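Local coordinates for uncharacterized protein (Burkholderia pseudomallei K96243, PDB 3WX6), which probably serves, as an Hcp protein assembling into hexameric rings, as a structural and secreted component of the type VI secretion system, at residues Leu73-Lys78 with Val113-Met118; Arg56-Leu61 with Glu143-Tyr148. All coordinates share one frame; numbering follows the deposited sequence.

Contact 1. Residues Leu73-Lys78 with Val113-Met118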
ATOM      1  N   LEU A  73     -19.322  24.892  -0.932  1.00 26.09           N
ATOM      2  CA  LEU A  73     -18.865  24.762  -2.318  1.00 21.97           C
ATOM      3  C   LEU A  73     -18.954  26.096  -3.061  1.00 21.25           C
ATOM      4  O   LEU A  73     -18.138  26.374  -3.938  1.00 24.18           O
ATOM      5  CB  LEU A  73     -19.680  23.690  -3.054  1.00 20.48           C
ATOM      6  CG  LEU A  73     -19.141  23.124  -4.379  1.00 20.04           C
ATOM      7  CD1 LEU A  73     -17.938  22.237  -4.141  1.00 13.96           C
ATOM      8  CD2 LEU A  73     -20.214  22.358  -5.131  1.00 13.89           C
ATOM      9  N   GLN A  74     -19.946  26.912  -2.711  1.00 17.03           N
ATOM     10  CA  GLN A  74     -20.041  28.278  -3.228  1.00 15.03           C
ATOM     11  C   GLN A  74     -18.955  29.178  -2.652  1.00 13.76           C
ATOM     12  O   GLN A  74     -18.379  30.008  -3.358  1.00 14.04           O
ATOM     13  CB  GLN A  74     -21.421  28.876  -2.923  1.00 14.83           C
ATOM     14  CG  GLN A  74     -21.588  30.327  -3.365  1.00 13.85           C
ATOM     15  CD  GLN A  74     -23.009  30.834  -3.203  1.00 20.10           C
ATOM     16  OE1 GLN A  74     -23.970  30.134  -3.521  1.00 22.50           O
ATOM     17  NE2 GLN A  74     -23.149  32.062  -2.711  1.00 18.21           N
ATOM     18  N   ALA A  75     -18.677  29.008  -1.365  1.00 15.48           N
ATOM     19  CA  ALA A  75     -17.649  29.791  -0.701  1.00 13.80           C
ATOM     20  C   ALA A  75     -16.299  29.503  -1.324  1.00 13.84           C
ATOM     21  O   ALA A  75     -15.489  30.403  -1.525  1.00 17.60           O
ATOM     22  CB  ALA A  75     -17.631  29.492   0.783  1.00 13.82           C
ATOM     23  N   LEU A  76     -16.073  28.232  -1.630  1.00 18.32           N
ATOM     24  CA  LEU A  76     -14.815  27.778  -2.201  1.00 25.64           C
ATOM     25  C   LEU A  76     -14.562  28.395  -3.577  1.00 29.82           C
ATOM     26  O   LEU A  76     -13.438  28.791  -3.886  1.00 34.52           O
ATOM     27  CB  LEU A  76     -14.805  26.248  -2.289  1.00 27.60           C
ATOM     28  CG  LEU A  76     -13.820  25.571  -3.245  1.00 29.11           C
ATOM     29  CD1 LEU A  76     -12.383  25.789  -2.793  1.00 25.65           C
ATOM     30  CD2 LEU A  76     -14.134  24.089  -3.375  1.00 28.83           C
ATOM     31  N   GLY A  77     -15.601  28.474  -4.401  1.00 32.98           N
ATOM     32  CA  GLY A  77     -15.463  29.050  -5.727  1.00 30.18           C
ATOM     33  C   GLY A  77     -15.466  30.567  -5.747  1.00 28.95           C
ATOM     34  O   GLY A  77     -14.837  31.177  -6.615  1.00 29.88           O
ATOM     35  N   LYS A  78     -16.164  31.179  -4.792  1.00 26.04           N
ATOM     36  CA  LYS A  78     -16.251  32.637  -4.726  1.00 22.09           C
ATOM     37  C   LYS A  78     -15.204  33.277  -3.813  1.00 23.55           C
ATOM     38  O   LYS A  78     -15.180  34.502  -3.673  1.00 23.42           O
ATOM     39  CB  LYS A  78     -17.644  33.080  -4.274  1.00 20.08           C
ATOM     40  CG  LYS A  78     -18.753  32.875  -5.305  1.00 19.45           C
ATOM     41  CD  LYS A  78     -19.993  33.700  -4.943  1.00 23.27           C
ATOM     42  CE  LYS A  78     -21.084  33.586  -6.002  1.00 29.91           C
ATOM     43  NZ  LYS A  78     -20.759  34.328  -7.252  1.00 31.79           N
ATOM     44  N   VAL A 113     -10.346  32.610   7.641  1.00 27.94           N
ATOM     45  CA  VAL A 113     -10.547  31.271   7.106  1.00 24.92           C
ATOM     46  C   VAL A 113     -10.999  31.320   5.660  1.00 20.19           C
ATOM     47  O   VAL A 113     -11.945  32.018   5.309  1.00 19.00           O
ATOM     48  CB  VAL A 113     -11.573  30.476   7.928  1.00 25.20           C
ATOM     49  CG1 VAL A 113     -11.745  29.081   7.362  1.00 24.48           C
ATOM     50  CG2 VAL A 113     -11.118  30.398   9.361  1.00 26.32           C
ATOM     51  N   LEU A 114     -10.287  30.579   4.822  1.00 21.04           N
ATOM     52  CA  LEU A 114     -10.584  30.484   3.402  1.00 27.17           C
ATOM     53  C   LEU A 114     -10.611  29.025   3.012  1.00 30.91           C
ATOM     54  O   LEU A 114      -9.683  28.276   3.322  1.00 33.13           O
ATOM     55  CB  LEU A 114      -9.546  31.231   2.559  1.00 27.72           C
ATOM     56  CG  LEU A 114      -9.881  31.488   1.081  1.00 25.89           C
ATOM     57  CD1 LEU A 114     -10.983  32.519   0.903  1.00 26.59           C
ATOM     58  CD2 LEU A 114      -8.632  31.894   0.306  1.00 25.71           C
ATOM     59  N   ILE A 115     -11.664  28.627   2.308  1.00 26.92           N
ATOM     60  CA  ILE A 115     -11.755  27.259   1.834  1.00 24.72           C
ATOM     61  C   ILE A 115     -10.812  27.132   0.652  1.00 22.79           C
ATOM     62  O   ILE A 115     -10.868  27.933  -0.284  1.00 27.29           O
ATOM     63  CB  ILE A 115     -13.201  26.881   1.436  1.00 24.75           C
ATOM     64  CG1 ILE A 115     -14.166  27.230   2.574  1.00 23.73           C
ATOM     65  CG2 ILE A 115     -13.305  25.403   1.130  1.00 23.68           C
ATOM     66  CD1 ILE A 115     -15.609  26.844   2.307  1.00 22.27           C
ATOM     67  N   THR A 116      -9.927  26.142   0.702  1.00 22.05           N
ATOM     68  CA  THR A 116      -8.910  26.008  -0.331  1.00 24.57           C
ATOM     69  C   THR A 116      -9.074  24.739  -1.150  1.00 28.09           C
ATOM     70  O   THR A 116      -8.568  24.657  -2.267  1.00 28.71           O
ATOM     71  CB  THR A 116      -7.497  26.029   0.269  1.00 25.33           C
ATOM     72  OG1 THR A 116      -7.461  25.244   1.470  1.00 25.84           O
ATOM     73  CG2 THR A 116      -7.086  27.468   0.577  1.00 26.07           C
ATOM     74  N   HIS A 117      -9.772  23.749  -0.602  1.00 31.06           N
ATOM     75  CA  HIS A 117      -9.974  22.506  -1.335  1.00 28.99           C
ATOM     76  C   HIS A 117     -11.202  21.726  -0.868  1.00 29.21           C
ATOM     77  O   HIS A 117     -11.614  21.831   0.286  1.00 27.24           O
ATOM     78  CB  HIS A 117      -8.739  21.624  -1.216  1.00 24.70           C
ATOM     79  CG  HIS A 117      -8.602  20.636  -2.337  1.00 27.37           C
ATOM     80  ND1 HIS A 117      -7.976  20.948  -3.516  1.00 29.63           N
ATOM     81  CD2 HIS A 117      -9.022  19.356  -2.446  1.00 30.30           C
ATOM     82  CE1 HIS A 117      -8.003  19.890  -4.317  1.00 29.42           C
ATOM     83  NE2 HIS A 117      -8.631  18.916  -3.692  1.00 29.11           N
HETATM   84  N   MSE A 118     -11.775  20.932  -1.768  1.00 31.97           N
HETATM   85  CA  MSE A 118     -12.924  20.103  -1.420  1.00 36.05           C
HETATM   86  C   MSE A 118     -13.053  18.889  -2.341  1.00 35.02           C
HETATM   87  O   MSE A 118     -12.977  19.011  -3.563  1.00 35.41           O
HETATM   88  CB  MSE A 118     -14.215  20.942  -1.453  1.00 38.10           C
HETATM   89  CG  MSE A 118     -15.263  20.527  -0.425  1.00 38.27           C
HETATM   90 SE   MSE A 118     -16.819  21.709  -0.366  0.58 28.49          SE
HETATM   91  CE  MSE A 118     -15.911  23.406  -0.342  1.00 14.52           C
TER
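In the Hcp barrel, helix 69-78 lies against strand 114-120, which is outermost within this chain in a four-stranded antiparallel sheet. The axes of the two short segments cross almost at a right angle (signed crossing angle -98°) and come within 7.5 Å, so the helix offers one patch, Leu-73, Ala-75 and Leu-76, to the strand. Ile-115 and Met-118, a selenomethionine, both direct CB at the helix although only two residues lie between them; the classic beta bulge of Thr-116 and His-117 opposite Lys-145 supplies the extra residue that puts them on one face.

Leu-76 is the main wedge. With CG anti to the backbone N (chi1 160°), its two methyls part: CD1 lies along the strand backbone, 3.6 Å from Ile-115 O, while CD2 slides past the Met-118 side chain, which runs the opposite way. A branched leucine suits this place because it can touch backbone and side chain at once. The beta-branched Ile-115 likewise divides, CG2 meeting Leu-76 CB at 3.8 Å and CD1 reaching Ala-75 CB at 3.7 Å, where a small residue lets the helix lie close. Phe-72 covers Ile-115 and Met-118 from the same helix.

On the far side of the strand, His-117 turns outward and its ND1 and NE2 bond to Asp-40 and Asp-38 of the second subunit, whose strand extends the sheet. The Met-118 chain bends at chi3 (-47°), turning its terminal methyl toward Leu-76: SE lies 4.0 Å from Leu-73 CD1, and CE lies 3.6 Å from Leu-76 CD2.

Contact 2. Residues Arg56-Leu61 with Glu143-Tyr148; sequences RGTITL and EIKFTY
Five backbone hydrogen bonds tie strand 56-61 to strand 143-148. Ile-59 and Phe-146 exchange two: Phe-146 N reaches Ile-59 O at 2.8 Å, nearly straight and in the carbonyl plane, whereas the return bond from Ile-59 N to Phe-146 O is more bent (141°), and Ile-59 N sits above the plane of the Phe-146 carbonyl. Leu-61 and Ile-144 bond in the same reciprocal way, and Tyr-148 N gives to Gly-57 O at 3.1 Å. Beyond it, a water accepts from Gly-57 N and donates to Tyr-148 O, bridging the two strands.

These are neighbouring antiparallel strands of the Hcp beta-barrel, and alternation gives their faces different chemistry. Ile-59, Leu-61, Ile-144 and Phe-146 point to the buried face, where Leu-61 CD1 meets Phe-146 CD1 at 3.4 Å, the two side chains crossing at about a right angle. Phe-85 of strand 82-87 packs on Ile-59, Leu-61 and the Phe-146 ring.

The other face carries Thr-58, Thr-60, Lys-145 and Thr-147, beta-branched or long residues at home on a partly exposed strand. The aliphatic stem of Lys-145 crosses Thr-58 and Thr-60 obliquely, its CG 3.5 Å from Thr-58 CG2.

Aromatic packing dominates the end near Gly-57. Tyr-148 takes the crowded first torsion (chi1 55°), folding its ring across the strand so that Gly-57 CA makes a CH-pi contact 3.8 Å from the ring centroid; with no side chain, the glycine leaves that space to the ring. Tyr-148 OH bonds to Asn-37.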
ATOM      1  N   ARG A  56       2.115  27.761   7.325  1.00 23.25           N
ATOM      2  CA  ARG A  56       0.885  27.425   6.630  1.00 29.33           C
ATOM      3  C   ARG A  56       0.005  26.644   7.578  1.00 26.36           C
ATOM      4  O   ARG A  56       0.394  25.585   8.066  1.00 28.81           O
ATOM      5  CB  ARG A  56       1.151  26.596   5.371  1.00 39.53           C
ATOM      6  CG  ARG A  56       2.027  27.236   4.304  1.00 46.90           C
ATOM      7  CD  ARG A  56       1.328  28.368   3.574  1.00 51.53           C
ATOM      8  NE  ARG A  56       2.110  28.848   2.435  1.00 54.90           N
ATOM      9  CZ  ARG A  56       3.013  29.821   2.495  1.00 58.11           C
ATOM     10  NH1 ARG A  56       3.260  30.426   3.646  1.00 59.18           N
ATOM     11  NH2 ARG A  56       3.668  30.186   1.403  1.00 59.92           N
ATOM     12  N   GLY A  57      -1.182  27.163   7.845  1.00 20.26           N
ATOM     13  CA  GLY A  57      -2.112  26.463   8.700  1.00 15.28           C
ATOM     14  C   GLY A  57      -3.258  25.932   7.871  1.00 12.34           C
ATOM     15  O   GLY A  57      -3.896  26.675   7.125  1.00 12.19           O
ATOM     16  N   THR A  58      -3.512  24.637   8.003  1.00 13.40           N
ATOM     17  CA  THR A  58      -4.576  23.988   7.262  1.00 16.56           C
ATOM     18  C   THR A  58      -5.331  23.010   8.151  1.00 15.94           C
ATOM     19  O   THR A  58      -4.720  22.154   8.791  1.00 24.75           O
ATOM     20  CB  THR A  58      -4.004  23.228   6.047  1.00 23.38           C
ATOM     21  OG1 THR A  58      -3.652  24.157   5.012  1.00 29.67           O
ATOM     22  CG2 THR A  58      -5.010  22.233   5.510  1.00 23.03           C
ATOM     23  N   ILE A  59      -6.653  23.133   8.199  1.00 13.83           N
ATOM     24  CA  ILE A  59      -7.459  22.119   8.867  1.00 16.16           C
ATOM     25  C   ILE A  59      -8.396  21.460   7.855  1.00 18.28           C
ATOM     26  O   ILE A  59      -9.091  22.134   7.096  1.00 19.27           O
ATOM     27  CB  ILE A  59      -8.254  22.709  10.076  1.00 15.27           C
ATOM     28  CG1 ILE A  59      -8.931  21.594  10.877  1.00 16.97           C
ATOM     29  CG2 ILE A  59      -9.252  23.784   9.640  1.00 13.06           C
ATOM     30  CD1 ILE A  59      -9.502  22.069  12.192  1.00 19.75           C
ATOM     31  N   THR A  60      -8.373  20.133   7.816  1.00 18.71           N
ATOM     32  CA  THR A  60      -9.203  19.394   6.876  1.00 22.95           C
ATOM     33  C   THR A  60     -10.344  18.694   7.589  1.00 23.48           C
ATOM     34  O   THR A  60     -10.113  17.838   8.435  1.00 24.20           O
ATOM     35  CB  THR A  60      -8.380  18.343   6.094  1.00 26.11           C
ATOM     36  OG1 THR A  60      -7.434  19.001   5.240  1.00 28.55           O
ATOM     37  CG2 THR A  60      -9.294  17.479   5.245  1.00 26.05           C
ATOM     38  N   LEU A  61     -11.575  19.045   7.230  1.00 18.69           N
ATOM     39  CA  LEU A  61     -12.745  18.463   7.873  1.00 14.47           C
ATOM     40  C   LEU A  61     -13.418  17.456   6.958  1.00 15.19           C
ATOM     41  O   LEU A  61     -13.713  17.765   5.802  1.00 14.58           O
ATOM     42  CB  LEU A  61     -13.761  19.547   8.273  1.00 12.93           C
ATOM     43  CG  LEU A  61     -13.516  20.582   9.382  1.00 17.42           C
ATOM     44  CD1 LEU A  61     -12.324  21.462   9.122  1.00 20.95           C
ATOM     45  CD2 LEU A  61     -14.763  21.431   9.594  1.00 15.34           C
ATOM     46  N   GLU A 143     -14.732  16.185   1.748  1.00 17.37           N
ATOM     47  CA  GLU A 143     -13.599  16.592   2.571  1.00 20.03           C
ATOM     48  C   GLU A 143     -13.248  18.051   2.311  1.00 21.19           C
ATOM     49  O   GLU A 143     -12.747  18.390   1.240  1.00 25.37           O
ATOM     50  CB  GLU A 143     -12.388  15.695   2.305  1.00 19.27           C
ATOM     51  CG  GLU A 143     -12.582  14.265   2.726  1.00 18.28           C
ATOM     52  CD  GLU A 143     -11.369  13.414   2.444  1.00 26.85           C
ATOM     53  OE1 GLU A 143     -10.967  13.334   1.266  1.00 31.68           O
ATOM     54  OE2 GLU A 143     -10.813  12.830   3.397  1.00 31.63           O
ATOM     55  N   ILE A 144     -13.516  18.909   3.291  1.00 17.87           N
ATOM     56  CA  ILE A 144     -13.298  20.338   3.121  1.00 20.60           C
ATOM     57  C   ILE A 144     -12.013  20.775   3.814  1.00 23.97           C
ATOM     58  O   ILE A 144     -11.855  20.628   5.029  1.00 28.76           O
ATOM     59  CB  ILE A 144     -14.479  21.167   3.673  1.00 20.75           C
ATOM     60  CG1 ILE A 144     -15.817  20.561   3.242  1.00 23.99           C
ATOM     61  CG2 ILE A 144     -14.388  22.603   3.196  1.00 17.18           C
ATOM     62  CD1 ILE A 144     -16.464  19.699   4.295  1.00 23.37           C
ATOM     63  N   LYS A 145     -11.101  21.334   3.030  1.00 19.01           N
ATOM     64  CA  LYS A 145      -9.800  21.735   3.536  1.00 18.60           C
ATOM     65  C   LYS A 145      -9.758  23.260   3.655  1.00 13.15           C
ATOM     66  O   LYS A 145      -9.876  23.976   2.664  1.00 13.03           O
ATOM     67  CB  LYS A 145      -8.709  21.182   2.608  1.00 27.63           C
ATOM     68  CG  LYS A 145      -7.286  21.639   2.863  1.00 35.42           C
ATOM     69  CD  LYS A 145      -6.302  20.666   2.193  1.00 40.74           C
ATOM     70  CE  LYS A 145      -4.946  21.301   1.923  1.00 43.58           C
ATOM     71  NZ  LYS A 145      -3.828  20.391   2.293  1.00 45.74           N
ATOM     72  N   PHE A 146      -9.615  23.748   4.883  1.00 10.00           N
ATOM     73  CA  PHE A 146      -9.571  25.185   5.148  1.00 11.87           C
ATOM     74  C   PHE A 146      -8.145  25.687   5.366  1.00  9.82           C
ATOM     75  O   PHE A 146      -7.283  24.956   5.845  1.00  7.73           O
ATOM     76  CB  PHE A 146     -10.426  25.532   6.373  1.00  5.13           C
ATOM     77  CG  PHE A 146     -11.870  25.093   6.266  1.00 13.69           C
ATOM     78  CD1 PHE A 146     -12.246  23.792   6.592  1.00 12.98           C
ATOM     79  CD2 PHE A 146     -12.858  25.993   5.890  1.00 12.89           C
ATOM     80  CE1 PHE A 146     -13.571  23.395   6.515  1.00 14.27           C
ATOM     81  CE2 PHE A 146     -14.188  25.598   5.805  1.00 13.72           C
ATOM     82  CZ  PHE A 146     -14.544  24.299   6.125  1.00 13.02           C
ATOM     83  N   THR A 147      -7.889  26.927   4.968  1.00 11.85           N
ATOM     84  CA  THR A 147      -6.621  27.578   5.268  1.00 16.28           C
ATOM     85  C   THR A 147      -6.887  28.746   6.211  1.00 18.59           C
ATOM     86  O   THR A 147      -7.877  29.459   6.052  1.00 20.37           O
ATOM     87  CB  THR A 147      -5.912  28.064   3.979  1.00 22.68           C
ATOM     88  OG1 THR A 147      -5.540  26.933   3.180  1.00 26.87           O
ATOM     89  CG2 THR A 147      -4.668  28.869   4.299  1.00 22.38           C
ATOM     90  N   TYR A 148      -6.016  28.934   7.200  1.00 21.18           N
ATOM     91  CA  TYR A 148      -6.229  29.977   8.202  1.00 21.60           C
ATOM     92  C   TYR A 148      -4.954  30.744   8.538  1.00 26.58           C
ATOM     93  O   TYR A 148      -3.855  30.334   8.163  1.00 26.78           O
ATOM     94  CB  TYR A 148      -6.821  29.367   9.484  1.00 17.23           C
ATOM     95  CG  TYR A 148      -6.024  28.218  10.083  1.00 17.84           C
ATOM     96  CD1 TYR A 148      -4.919  28.456  10.893  1.00 16.53           C
ATOM     97  CD2 TYR A 148      -6.385  26.901   9.844  1.00 19.80           C
ATOM     98  CE1 TYR A 148      -4.200  27.419  11.439  1.00 16.86           C
ATOM     99  CE2 TYR A 148      -5.672  25.858  10.386  1.00 19.78           C
ATOM    100  CZ  TYR A 148      -4.582  26.124  11.181  1.00 23.03           C
ATOM    101  OH  TYR A 148      -3.859  25.091  11.727  1.00 28.75           O
TER
HETATM  102  O   HOH W   1      -1.118  30.010   7.677  1.00 43.18           O

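In the fold
Both contacts share one sheet: strand 143-148 of contact 2 lies beside strand 114-118 of contact 1, joined by probable backbone hydrogen bonds between Leu-114 O and Thr-147 N and between His-117 O and Lys-145 N. Contact 1 sits at the sheet's edge within this chain yet is buried and wholly apolar in its side-chain packing, a helix laid on a strand; contact 2, nearer the chain's centre, is partly buried and held by backbone bonding, with one apolar and one polar face. Phe-146 links them, packing on Val-113 and Ile-115. Contact 1 is nested within the chain loop that contact 2 closes, and strand 56-63 precedes helix 69-78.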